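Local coordinates for transposon Tn7 transposition protein tnsA (Escherichia coli, PDB 1T0F), which cuts the 5' DNA strands at the ends of the Tn7 element and, together with TnsB, forms the transposase that moves it, at residues Ser52-Glu66 and Leu73-Gln85. Sequence-based numbering, arbitrary orientation.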
loop_
_atom_site.group_PDB
_atom_site.type_symbol
_atom_site.label_atom_id
_atom_site.label_comp_id
_atom_site.label_asym_id
_atom_site.label_seq_id
_atom_site.Cartn_x
_atom_site.Cartn_y
_atom_site.Cartn_z
ATOM N N SER A 52 -7.680 8.960 1.871
ATOM C CA SER A 52 -6.359 9.593 1.838
ATOM C C SER A 52 -6.494 11.109 1.795
ATOM O O SER A 52 -7.262 11.631 0.991
ATOM C CB SER A 52 -5.586 9.151 0.597
ATOM O OG SER A 52 -4.571 10.095 0.265
ATOM N N HIS A 53 -5.749 11.810 2.651
ATOM C CA HIS A 53 -5.798 13.272 2.643
ATOM C C HIS A 53 -5.028 13.785 1.431
ATOM O O HIS A 53 -5.350 14.838 0.879
ATOM C CB HIS A 53 -5.170 13.863 3.911
ATOM C CG HIS A 53 -5.893 13.513 5.171
ATOM N ND1 HIS A 53 -5.764 14.252 6.328
ATOM C CD2 HIS A 53 -6.713 12.478 5.475
ATOM C CE1 HIS A 53 -6.471 13.687 7.290
ATOM N NE2 HIS A 53 -7.056 12.608 6.798
ATOM N N LYS A 54 -4.013 13.034 1.010
ATOM C CA LYS A 54 -3.202 13.435 -0.134
ATOM C C LYS A 54 -3.906 13.374 -1.482
ATOM O O LYS A 54 -3.727 14.259 -2.314
ATOM C CB LYS A 54 -1.920 12.603 -0.195
ATOM C CG LYS A 54 -0.960 12.910 0.952
ATOM C CD LYS A 54 0.298 12.078 0.872
ATOM C CE LYS A 54 1.286 12.488 1.956
ATOM N NZ LYS A 54 1.777 13.888 1.773
ATOM N N THR A 55 -4.718 12.343 -1.697
ATOM C CA THR A 55 -5.398 12.195 -2.980
ATOM C C THR A 55 -6.872 12.567 -2.930
ATOM O O THR A 55 -7.473 12.849 -3.963
ATOM C CB THR A 55 -5.313 10.744 -3.488
ATOM O OG1 THR A 55 -6.088 9.902 -2.627
ATOM C CG2 THR A 55 -3.862 10.258 -3.496
ATOM N N GLY A 56 -7.451 12.555 -1.736
ATOM C CA GLY A 56 -8.864 12.856 -1.601
ATOM C C GLY A 56 -9.723 11.657 -1.985
ATOM O O GLY A 56 -10.950 11.751 -1.994
ATOM N N ARG A 57 -9.074 10.531 -2.297
ATOM C CA ARG A 57 -9.766 9.297 -2.695
ATOM C C ARG A 57 -9.833 8.260 -1.591
ATOM O O ARG A 57 -9.103 8.334 -0.595
ATOM C CB ARG A 57 -9.041 8.595 -3.855
ATOM C CG ARG A 57 -8.977 9.315 -5.183
ATOM C CD ARG A 57 -8.527 8.351 -6.305
ATOM N NE ARG A 57 -7.134 7.905 -6.188
ATOM C CZ ARG A 57 -6.747 6.702 -5.763
ATOM N NH1 ARG A 57 -7.640 5.789 -5.401
ATOM N NH2 ARG A 57 -5.453 6.410 -5.702
ATOM N N VAL A 58 -10.713 7.278 -1.790
ATOM C CA VAL A 58 -10.816 6.150 -0.876
ATOM C C VAL A 58 -10.014 5.098 -1.644
ATOM O O VAL A 58 -10.407 4.684 -2.742
ATOM C CB VAL A 58 -12.267 5.650 -0.694
ATOM C CG1 VAL A 58 -12.256 4.280 -0.012
ATOM C CG2 VAL A 58 -13.057 6.639 0.156
ATOM N N HIS A 59 -8.880 4.686 -1.084
ATOM C CA HIS A 59 -8.017 3.719 -1.745
ATOM C C HIS A 59 -8.419 2.275 -1.496
ATOM O O HIS A 59 -9.078 1.963 -0.507
ATOM C CB HIS A 59 -6.568 3.918 -1.296
ATOM C CG HIS A 59 -5.993 5.242 -1.690
ATOM N ND1 HIS A 59 -5.003 5.372 -2.640
ATOM C CD2 HIS A 59 -6.287 6.497 -1.276
ATOM C CE1 HIS A 59 -4.709 6.652 -2.793
ATOM N NE2 HIS A 59 -5.474 7.355 -1.977
ATOM N N HIS A 60 -7.986 1.409 -2.406
ATOM C CA HIS A 60 -8.257 -0.026 -2.343
ATOM C C HIS A 60 -6.983 -0.791 -2.065
ATOM O O HIS A 60 -6.115 -0.887 -2.929
ATOM C CB HIS A 60 -8.825 -0.508 -3.673
ATOM C CG HIS A 60 -10.233 -0.074 -3.916
ATOM N ND1 HIS A 60 -11.311 -0.903 -3.703
ATOM C CD2 HIS A 60 -10.741 1.111 -4.327
ATOM C CE1 HIS A 60 -12.426 -0.249 -3.976
ATOM N NE2 HIS A 60 -12.108 0.975 -4.356
ATOM N N LEU A 61 -6.885 -1.346 -0.863
ATOM C CA LEU A 61 -5.713 -2.108 -0.460
ATOM C C LEU A 61 -6.169 -3.556 -0.277
ATOM O O LEU A 61 -7.187 -3.817 0.370
ATOM C CB LEU A 61 -5.149 -1.524 0.838
ATOM C CG LEU A 61 -4.953 -0.001 0.730
ATOM C CD1 LEU A 61 -4.510 0.565 2.076
ATOM C CD2 LEU A 61 -3.945 0.315 -0.351
ATOM N N LEU A 62 -5.413 -4.485 -0.855
ATOM C CA LEU A 62 -5.777 -5.898 -0.807
ATOM C C LEU A 62 -5.113 -6.812 0.229
ATOM O O LEU A 62 -5.230 -8.035 0.134
ATOM C CB LEU A 62 -5.618 -6.493 -2.211
ATOM C CG LEU A 62 -6.746 -6.151 -3.197
ATOM C CD1 LEU A 62 -6.990 -4.645 -3.258
ATOM C CD2 LEU A 62 -6.380 -6.689 -4.571
ATOM N N SER A 63 -4.433 -6.233 1.217
ATOM C CA SER A 63 -3.802 -7.019 2.278
ATOM C C SER A 63 -3.389 -6.092 3.415
ATOM O O SER A 63 -3.326 -4.876 3.231
ATOM C CB SER A 63 -2.562 -7.751 1.755
ATOM O OG SER A 63 -1.481 -6.859 1.542
ATOM N N ASP A 64 -3.111 -6.670 4.584
ATOM C CA ASP A 64 -2.676 -5.883 5.732
ATOM C C ASP A 64 -1.308 -5.285 5.419
ATOM O O ASP A 64 -0.969 -4.202 5.902
ATOM C CB ASP A 64 -2.568 -6.749 6.993
ATOM C CG ASP A 64 -3.921 -7.214 7.512
ATOM O OD1 ASP A 64 -4.964 -6.720 7.034
ATOM O OD2 ASP A 64 -3.938 -8.074 8.416
ATOM N N LEU A 65 -0.522 -5.989 4.611
ATOM C CA LEU A 65 0.798 -5.493 4.247
ATOM C C LEU A 65 0.682 -4.249 3.372
ATOM O O LEU A 65 1.451 -3.298 3.525
ATOM C CB LEU A 65 1.596 -6.574 3.517
ATOM C CG LEU A 65 3.043 -6.208 3.196
ATOM C CD1 LEU A 65 3.689 -5.498 4.375
ATOM C CD2 LEU A 65 3.815 -7.493 2.830
ATOM N N GLU A 66 -0.276 -4.262 2.444
ATOM C CA GLU A 66 -0.495 -3.107 1.575
ATOM C C GLU A 66 -0.985 -1.940 2.421
ATOM O O GLU A 66 -0.635 -0.786 2.166
ATOM C CB GLU A 66 -1.519 -3.439 0.485
ATOM C CG GLU A 66 -0.903 -4.144 -0.723
ATOM C CD GLU A 66 -1.944 -4.568 -1.754
ATOM O OE1 GLU A 66 -2.946 -3.837 -1.923
ATOM O OE2 GLU A 66 -1.745 -5.623 -2.403
ATOM N N LEU A 73 3.246 5.628 3.493
ATOM C CA LEU A 73 3.367 6.594 2.397
ATOM C C LEU A 73 2.573 7.868 2.670
ATOM O O LEU A 73 3.060 8.975 2.430
ATOM C CB LEU A 73 2.874 5.980 1.080
ATOM C CG LEU A 73 3.699 4.842 0.474
ATOM C CD1 LEU A 73 2.916 4.212 -0.676
ATOM C CD2 LEU A 73 5.047 5.380 -0.014
ATOM N N GLU A 74 1.350 7.700 3.166
ATOM C CA GLU A 74 0.453 8.820 3.476
ATOM C C GLU A 74 1.026 9.697 4.592
ATOM O O GLU A 74 0.679 10.869 4.717
ATOM C CB GLU A 74 -0.920 8.266 3.876
ATOM C CG GLU A 74 -1.990 9.290 4.241
ATOM C CD GLU A 74 -2.586 10.026 3.041
ATOM O OE1 GLU A 74 -2.578 9.482 1.911
ATOM O OE2 GLU A 74 -3.091 11.149 3.239
ATOM N N TRP A 75 1.911 9.123 5.398
ATOM C CA TRP A 75 2.544 9.864 6.488
ATOM C C TRP A 75 3.628 10.828 5.974
ATOM O O TRP A 75 3.834 11.896 6.548
ATOM C CB TRP A 75 3.178 8.884 7.476
ATOM C CG TRP A 75 3.949 9.548 8.583
ATOM C CD1 TRP A 75 3.445 10.050 9.749
ATOM C CD2 TRP A 75 5.356 9.807 8.607
ATOM N NE1 TRP A 75 4.456 10.604 10.503
ATOM C CE2 TRP A 75 5.639 10.471 9.823
ATOM C CE3 TRP A 75 6.406 9.547 7.718
ATOM C CZ2 TRP A 75 6.930 10.877 10.172
ATOM C CZ3 TRP A 75 7.694 9.950 8.065
ATOM C CH2 TRP A 75 7.943 10.608 9.284
ATOM N N GLU A 76 4.324 10.442 4.904
ATOM C CA GLU A 76 5.403 11.260 4.332
ATOM C C GLU A 76 4.928 12.588 3.749
ATOM O O GLU A 76 4.089 12.613 2.853
ATOM C CB GLU A 76 6.134 10.474 3.239
ATOM C CG GLU A 76 6.870 9.233 3.731
ATOM C CD GLU A 76 8.081 9.560 4.594
ATOM O OE1 GLU A 76 8.556 10.717 4.551
ATOM O OE2 GLU A 76 8.568 8.651 5.300
ATOM N N SER A 77 5.490 13.694 4.230
ATOM C CA SER A 77 5.068 15.004 3.737
ATOM C C SER A 77 5.303 15.239 2.242
ATOM O O SER A 77 4.511 15.914 1.593
ATOM C CB SER A 77 5.748 16.122 4.539
ATOM O OG SER A 77 7.139 16.168 4.287
ATOM N N SER A 78 6.371 14.669 1.694
ATOM C CA SER A 78 6.705 14.864 0.283
ATOM C C SER A 78 5.856 14.100 -0.740
ATOM O O SER A 78 5.863 14.438 -1.922
ATOM C CB SER A 78 8.173 14.518 0.045
ATOM O OG SER A 78 8.394 13.134 0.258
ATOM N N VAL A 79 5.141 13.071 -0.303
ATOM C CA VAL A 79 4.312 12.310 -1.238
ATOM C C VAL A 79 3.186 13.176 -1.784
ATOM O O VAL A 79 2.431 13.803 -1.029
ATOM C CB VAL A 79 3.734 11.042 -0.569
ATOM C CG1 VAL A 79 2.692 10.383 -1.469
ATOM C CG2 VAL A 79 4.866 10.062 -0.292
ATOM N N LEU A 80 3.087 13.218 -3.109
ATOM C CA LEU A 80 2.067 14.011 -3.787
ATOM C C LEU A 80 0.888 13.153 -4.240
ATOM O O LEU A 80 -0.273 13.552 -4.107
ATOM C CB LEU A 80 2.678 14.708 -5.001
ATOM C CG LEU A 80 1.771 15.630 -5.814
ATOM C CD1 LEU A 80 1.304 16.805 -4.955
ATOM C CD2 LEU A 80 2.542 16.134 -7.025
ATOM N N ASP A 81 1.187 11.981 -4.790
ATOM C CA ASP A 81 0.134 11.085 -5.260
ATOM C C ASP A 81 0.503 9.638 -4.960
ATOM O O ASP A 81 1.681 9.283 -4.897
ATOM C CB ASP A 81 -0.083 11.265 -6.769
ATOM C CG ASP A 81 -1.390 10.636 -7.260
ATOM O OD1 ASP A 81 -2.207 10.195 -6.419
ATOM O OD2 ASP A 81 -1.610 10.597 -8.494
ATOM N N ILE A 82 -0.520 8.822 -4.745
ATOM C CA ILE A 82 -0.345 7.400 -4.474
ATOM C C ILE A 82 -1.344 6.700 -5.385
ATOM O O ILE A 82 -2.553 6.864 -5.222
ATOM C CB ILE A 82 -0.682 7.046 -3.010
ATOM C CG1 ILE A 82 0.339 7.693 -2.063
ATOM C CG2 ILE A 82 -0.678 5.520 -2.825
ATOM C CD1 ILE A 82 -0.046 7.590 -0.587
ATOM N N ARG A 83 -0.833 5.953 -6.357
ATOM C CA ARG A 83 -1.684 5.225 -7.287
ATOM C C ARG A 83 -1.518 3.723 -7.058
ATOM O O ARG A 83 -0.562 3.117 -7.529
ATOM C CB ARG A 83 -1.327 5.616 -8.726
ATOM C CG ARG A 83 -1.908 6.992 -9.137
ATOM C CD ARG A 83 -1.480 7.430 -10.542
ATOM N NE ARG A 83 -0.074 7.839 -10.613
ATOM C CZ ARG A 83 0.605 8.001 -11.747
ATOM N NH1 ARG A 83 0.016 7.783 -12.912
ATOM N NH2 ARG A 83 1.868 8.404 -11.724
ATOM N N GLU A 84 -2.460 3.141 -6.323
ATOM C CA GLU A 84 -2.420 1.718 -5.981
ATOM C C GLU A 84 -2.941 0.826 -7.101
ATOM O O GLU A 84 -3.735 1.262 -7.938
ATOM C CB GLU A 84 -3.228 1.450 -4.702
ATOM C CG GLU A 84 -4.759 1.445 -4.859
ATOM C CD GLU A 84 -5.402 2.832 -4.773
ATOM O OE1 GLU A 84 -4.698 3.853 -4.938
ATOM O OE2 GLU A 84 -6.632 2.896 -4.555
ATOM N N GLN A 85 -2.484 -0.426 -7.099
ATOM C CA GLN A 85 -2.893 -1.420 -8.096
ATOM C C GLN A 85 -2.744 -0.818 -9.495
ATOM O O GLN A 85 -3.701 -0.776 -10.282
ATOM C CB GLN A 85 -4.352 -1.840 -7.860
ATOM C CG GLN A 85 -4.822 -1.929 -6.402
ATOM C CD GLN A 85 -3.972 -2.839 -5.516
ATOM O OE1 GLN A 85 -3.315 -3.770 -5.995
ATOM N NE2 GLN A 85 -4.001 -2.578 -4.207
HETATM O O HOH W 1 -1.493 15.633 -2.850
HETATM O O HOH W 2 1.538 13.755 5.021
HETATM O O HOH W 3 -4.461 8.912 -7.030
HETATM O O HOH W 4 -2.951 -6.249 -4.790
#
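Glu84 meets Arg57, His59 and His60 through a single carboxylate, an instructive case of one buried acid joining the hairpin of strands 48-51 and 58-61 to strand 79-87, the outermost strand of the central sheet within this chain. Followed outward, Glu84 CB lies 4.1 Å from His60 O and Glu84 CG closes to 3.3 Å of the same oxygen. A turn about the CB-CG bond (chi2 -85°) brings CD toward His59 ND1 and the end of Arg57. At the tip, the guanidinium grips end-on and nearly coplanar, Arg57 NH2 to Glu84 OE1 at 2.8 Å with a straight N-H (175°) and Arg57 NH1 to Glu84 OE2. Each oxygen takes a second donor from above the carboxylate plane: His59 ND1 reaches OE1, and the backbone His60 N reaches Glu84 OE2 at 2.9 Å. A glutamine here would probably lose the salt bridge and leave the buried Arg57 charge without its mate. At the far end, Glu74 is held differently: Ser52 OG bonds OE1 and Lys54 N bonds OE2 on its syn lone pair, with Lys245 adding a salt bridge to OE2. Lys54 NZ donates to Val79 O, in the carbonyl plane, at 2.9 Å. Next door, Gln85 NE2 donates to both His60 O and Glu66 OE1, the latter at 2.8 Å; Leu62 N approaches that oxygen from its opposite face. This probably helps to hold the active-site carboxylate of Glu66 in place, close to Asp117 and the bound magnesium, within the helix-and-strand framework of a PDDEXK, restriction-enzyme-like nuclease core.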